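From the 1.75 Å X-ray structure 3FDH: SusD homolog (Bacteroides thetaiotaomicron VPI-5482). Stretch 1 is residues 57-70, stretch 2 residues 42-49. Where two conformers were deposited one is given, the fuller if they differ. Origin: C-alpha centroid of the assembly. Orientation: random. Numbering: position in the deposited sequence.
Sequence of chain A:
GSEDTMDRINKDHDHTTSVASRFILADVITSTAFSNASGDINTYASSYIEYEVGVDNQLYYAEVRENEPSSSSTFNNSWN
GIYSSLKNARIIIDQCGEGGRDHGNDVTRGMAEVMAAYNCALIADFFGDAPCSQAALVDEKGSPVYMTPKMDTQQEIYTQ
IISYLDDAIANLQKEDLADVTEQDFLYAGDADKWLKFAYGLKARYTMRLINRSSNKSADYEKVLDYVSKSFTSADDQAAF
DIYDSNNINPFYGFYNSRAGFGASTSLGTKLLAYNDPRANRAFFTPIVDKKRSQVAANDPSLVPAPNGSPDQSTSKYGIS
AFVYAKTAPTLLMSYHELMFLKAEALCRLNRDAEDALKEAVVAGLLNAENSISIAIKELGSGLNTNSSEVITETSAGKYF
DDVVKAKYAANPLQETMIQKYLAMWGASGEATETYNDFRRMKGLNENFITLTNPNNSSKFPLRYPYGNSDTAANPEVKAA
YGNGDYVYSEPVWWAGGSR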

# COMPACT_ATOMS: atom_id res chain seq x y z
N ASN A 57 -14.73 7.72 -15.57
CA ASN A 57 -13.82 8.82 -15.78
C ASN A 57 -12.37 8.37 -15.83
O ASN A 57 -12.03 7.38 -16.47
CB ASN A 57 -14.05 9.84 -14.66
CG ASN A 57 -13.68 11.29 -15.06
OD1 ASN A 57 -12.78 11.53 -15.86
ND2 ASN A 57 -14.38 12.24 -14.48
N GLN A 58 -11.50 9.11 -15.17
CA GLN A 58 -10.07 8.78 -15.24
C GLN A 58 -9.73 7.33 -14.93
O GLN A 58 -8.94 6.71 -15.65
CB GLN A 58 -9.22 9.71 -14.38
CG GLN A 58 -9.09 11.07 -15.02
CD GLN A 58 -8.19 12.04 -14.24
OE1 GLN A 58 -8.71 12.98 -13.62
NE2 GLN A 58 -6.85 11.79 -14.23
N LEU A 59 -10.30 6.80 -13.87
CA LEU A 59 -10.00 5.42 -13.46
C LEU A 59 -10.54 4.42 -14.50
O LEU A 59 -10.02 3.31 -14.63
CB LEU A 59 -10.52 5.13 -12.04
CG LEU A 59 -9.84 3.98 -11.31
CD1 LEU A 59 -8.33 4.24 -11.15
CD2 LEU A 59 -10.50 3.77 -9.96
N TYR A 60 -11.55 4.84 -15.25
CA TYR A 60 -12.11 3.98 -16.32
C TYR A 60 -11.05 3.84 -17.40
O TYR A 60 -10.76 2.72 -17.87
CB TYR A 60 -13.41 4.54 -16.91
CG TYR A 60 -13.75 3.86 -18.23
CD1 TYR A 60 -14.36 2.62 -18.25
CD2 TYR A 60 -13.40 4.44 -19.43
CE1 TYR A 60 -14.64 1.98 -19.46
CE2 TYR A 60 -13.68 3.81 -20.64
CZ TYR A 60 -14.27 2.57 -20.63
OH TYR A 60 -14.53 1.94 -21.81
N TYR A 61 -10.44 4.97 -17.72
CA TYR A 61 -9.40 5.05 -18.79
C TYR A 61 -8.11 4.33 -18.37
O TYR A 61 -7.35 3.78 -19.19
CB TYR A 61 -9.18 6.48 -19.31
CG TYR A 61 -10.45 6.91 -20.06
CD1 TYR A 61 -10.80 6.31 -21.26
CD2 TYR A 61 -11.32 7.83 -19.51
CE1 TYR A 61 -11.98 6.64 -21.93
CE2 TYR A 61 -12.51 8.17 -20.16
CZ TYR A 61 -12.84 7.57 -21.36
OH TYR A 61 -14.02 7.93 -21.99
N ALA A 62 -7.90 4.28 -17.08
CA ALA A 62 -6.77 3.53 -16.50
C ALA A 62 -7.10 2.04 -16.65
O ALA A 62 -6.28 1.22 -17.05
CB ALA A 62 -6.51 3.90 -15.02
N GLU A 63 -8.33 1.69 -16.32
CA GLU A 63 -8.76 0.31 -16.40
C GLU A 63 -8.63 -0.32 -17.79
O GLU A 63 -8.23 -1.47 -17.95
CB GLU A 63 -10.23 0.22 -15.92
CG GLU A 63 -10.77 -1.23 -15.77
CD GLU A 63 -10.08 -2.03 -14.66
OE1 GLU A 63 -9.81 -1.47 -13.56
OE2 GLU A 63 -9.87 -3.25 -14.88
N VAL A 64 -8.98 0.46 -18.81
CA VAL A 64 -9.00 -0.03 -20.19
C VAL A 64 -7.69 0.29 -20.86
O VAL A 64 -7.47 0.05 -22.01
CB VAL A 64 -10.21 0.47 -21.00
CG1 VAL A 64 -11.51 -0.09 -20.38
CG2 VAL A 64 -10.20 2.04 -21.18
N ARG A 65 -6.83 0.89 -20.07
CA ARG A 65 -5.47 1.27 -20.50
C ARG A 65 -5.45 2.17 -21.69
O ARG A 65 -4.67 1.94 -22.62
CB ARG A 65 -4.64 0.03 -20.81
CG ARG A 65 -4.56 -0.97 -19.72
CD ARG A 65 -3.89 -0.48 -18.46
NE ARG A 65 -3.65 -1.66 -17.66
CZ ARG A 65 -4.37 -2.06 -16.62
NH1 ARG A 65 -5.32 -1.29 -16.09
NH2 ARG A 65 -4.07 -3.20 -16.06
N GLU A 66 -6.31 3.18 -21.68
CA GLU A 66 -6.30 4.17 -22.77
C GLU A 66 -5.71 5.50 -22.31
O GLU A 66 -6.37 6.32 -21.68
CB GLU A 66 -7.71 4.29 -23.37
CG GLU A 66 -8.23 2.88 -23.83
CD GLU A 66 -9.70 2.80 -24.32
OE1 GLU A 66 -10.42 3.82 -24.33
OE2 GLU A 66 -10.12 1.66 -24.69
N ASN A 67 -4.43 5.70 -22.65
CA ASN A 67 -3.69 6.94 -22.35
C ASN A 67 -3.35 7.20 -20.89
O ASN A 67 -2.23 7.56 -20.54
CB ASN A 67 -4.52 8.11 -22.80
CG ASN A 67 -4.71 8.13 -24.31
OD1 ASN A 67 -3.82 7.75 -25.04
ND2 ASN A 67 -5.89 8.54 -24.76
N GLU A 68 -4.37 7.03 -20.07
CA GLU A 68 -4.28 7.38 -18.66
C GLU A 68 -3.05 6.81 -17.90
O GLU A 68 -2.41 7.52 -17.13
CB GLU A 68 -5.57 6.95 -17.93
CG GLU A 68 -5.72 7.43 -16.48
CD GLU A 68 -6.00 8.90 -16.34
OE1 GLU A 68 -6.26 9.58 -17.35
OE2 GLU A 68 -6.01 9.38 -15.18
N PRO A 69 -2.73 5.54 -18.13
CA PRO A 69 -1.62 5.01 -17.34
C PRO A 69 -0.24 5.49 -17.68
O PRO A 69 0.68 5.29 -16.89
CB PRO A 69 -1.70 3.49 -17.55
CG PRO A 69 -3.06 3.24 -18.18
CD PRO A 69 -3.46 4.50 -18.85
N SER A 70 -0.11 6.17 -18.82
CA SER A 70 1.20 6.59 -19.33
C SER A 70 1.37 8.10 -19.48
O SER A 70 2.40 8.61 -19.99
CB SER A 70 1.48 5.91 -20.68
OG SER A 70 0.59 6.35 -21.70
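Stretch 2 42-49: NTYASSYI

Residues 42-48 of stretch 2 form the end of a helix that begins earlier in the chain, and Ile49 is the first residue to leave helical conformation. This helix runs in the same general sense as helix 57-63, with 38° between their N-to-C directions (signed crossing angle -38°) and a closest axial approach of 9.8 Å. The backbones draw nearer toward the C-terminal end: the CA atoms of Leu59 and Tyr44 are 7.0 Å apart, those of Glu63 and Ser47 6.2 Å. Together the two stretches bury 486 Å².

Tyr44 leaves its helix sideways, but its m rotamer (chi1 -74°) carries the ring to stretch 1. Leu59, with chi1 t and chi2 p in the conformer given, sets CD1 over one face of this ring, 4.0 Å from the Tyr44 ring centroid and 9° off the normal, a CH-pi contact. The other methyl, Leu59 CD2, lies 4.0 Å from CG2 of Thr43, which is also m. Ala62 CB packs 3.7 Å from Tyr44 CE2. The ring thus lies among apolar groups while its hydroxyl reaches beyond them: Tyr44 OH donates to Glu68 OE2 at 2.7 Å, near the ring plane. Glu68 is t at chi1 and p at chi2, and the same OE2 accepts from Gln58 NE2 at 2.7 Å, so one carboxylate oxygen joins both side chains. Water 1 donates to Tyr44 OH at 3.2 Å.

Ser47 points toward stretch 1, and chi1 near 167° (t) places its hydroxyl to donate to Glu63 OE1 (OG to OE1, 2.7 Å). Glu63 starts sideways; its t, p conformation brings the carboxylate back to the serine. Water 2 extends this polar patch, lying 2.9 Å from Ser47 O, 2.8 Å from Glu63 OE2 and 3.1 Å from Arg65 NH1.

Tyr48, also m (chi1 -57°), lays its ring beside the last turn of helix 57-63, with CE1 4.3 Å from Ala62 CB. Just after this turn, Arg65 takes positive phi (57°) in a Schellman motif. Its side chain, m at chi1 and chi2, folds back so that NH1 donates to Ala62 O at 2.9 Å. This tethered guanidinium has Tyr48 CD1 over one face, 3.7 Å from Arg65 NH1, whereas NH1 itself lies near the edge of the tyrosine ring; the planes are therefore not stacked. Further along the ring, Pro69 CB lies 3.4 Å from Tyr48 OH, and water 3 links the pair, 3.0 Å from Tyr48 OH and donating to Pro69 O at 2.7 Å.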

# COMPACT_ATOMS: atom_id res chain seq x y z
N ASN A 42 -2.56 4.59 -4.59
CA ASN A 42 -3.30 3.42 -4.08
C ASN A 42 -4.54 3.17 -4.93
O ASN A 42 -4.92 2.03 -5.21
CB ASN A 42 -3.74 3.60 -2.63
CG ASN A 42 -4.47 2.37 -2.05
OD1 ASN A 42 -3.85 1.33 -1.79
ND2 ASN A 42 -5.78 2.53 -1.73
N THR A 43 -5.16 4.27 -5.33
CA THR A 43 -6.37 4.22 -6.13
C THR A 43 -6.14 3.49 -7.45
O THR A 43 -6.89 2.55 -7.83
CB THR A 43 -6.97 5.63 -6.28
OG1 THR A 43 -7.37 6.08 -4.95
CG2 THR A 43 -8.20 5.60 -7.25
N TYR A 44 -5.09 3.90 -8.13
CA TYR A 44 -4.73 3.31 -9.43
C TYR A 44 -4.18 1.91 -9.26
O TYR A 44 -4.50 1.00 -10.03
CB TYR A 44 -3.81 4.24 -10.22
CG TYR A 44 -4.51 5.43 -10.81
CD1 TYR A 44 -4.98 6.48 -10.01
CD2 TYR A 44 -4.69 5.54 -12.18
CE1 TYR A 44 -5.61 7.61 -10.57
CE2 TYR A 44 -5.34 6.65 -12.76
CZ TYR A 44 -5.78 7.69 -11.96
OH TYR A 44 -6.40 8.77 -12.57
N ALA A 45 -3.34 1.71 -8.26
CA ALA A 45 -2.84 0.37 -7.96
C ALA A 45 -3.98 -0.63 -7.82
O ALA A 45 -3.91 -1.78 -8.28
CB ALA A 45 -1.97 0.39 -6.68
N SER A 46 -5.04 -0.19 -7.18
CA SER A 46 -6.22 -1.03 -6.96
C SER A 46 -6.74 -1.61 -8.25
O SER A 46 -7.10 -2.78 -8.34
CB SER A 46 -7.35 -0.26 -6.27
OG SER A 46 -7.00 0.20 -5.00
N SER A 47 -6.71 -0.77 -9.28
CA SER A 47 -7.14 -1.18 -10.61
C SER A 47 -6.05 -2.06 -11.25
O SER A 47 -6.31 -3.13 -11.77
CB SER A 47 -7.36 0.04 -11.52
OG SER A 47 -7.48 -0.36 -12.87
N TYR A 48 -4.81 -1.62 -11.19
CA TYR A 48 -3.76 -2.36 -11.90
C TYR A 48 -3.64 -3.82 -11.46
O TYR A 48 -3.45 -4.70 -12.32
CB TYR A 48 -2.43 -1.64 -11.85
CG TYR A 48 -2.40 -0.25 -12.40
CD1 TYR A 48 -3.29 0.16 -13.38
CD2 TYR A 48 -1.39 0.63 -12.03
CE1 TYR A 48 -3.20 1.41 -13.93
CE2 TYR A 48 -1.31 1.89 -12.56
CZ TYR A 48 -2.20 2.27 -13.54
OH TYR A 48 -2.12 3.53 -14.13
N ILE A 49 -3.76 -4.10 -10.17
CA ILE A 49 -3.64 -5.47 -9.62
C ILE A 49 -4.98 -6.08 -9.24
O ILE A 49 -5.09 -7.05 -8.50
CB ILE A 49 -2.52 -5.66 -8.57
CG1 ILE A 49 -2.54 -4.59 -7.49
CG2 ILE A 49 -1.18 -5.58 -9.32
CD1 ILE A 49 -3.73 -4.59 -6.64
O HOH W 1 -5.15 11.62 -11.77
O HOH W 2 -7.06 -3.28 -14.52
O HOH W 3 0.78 3.96 -14.59
O HOH W 4 -4.63 -5.78 -14.43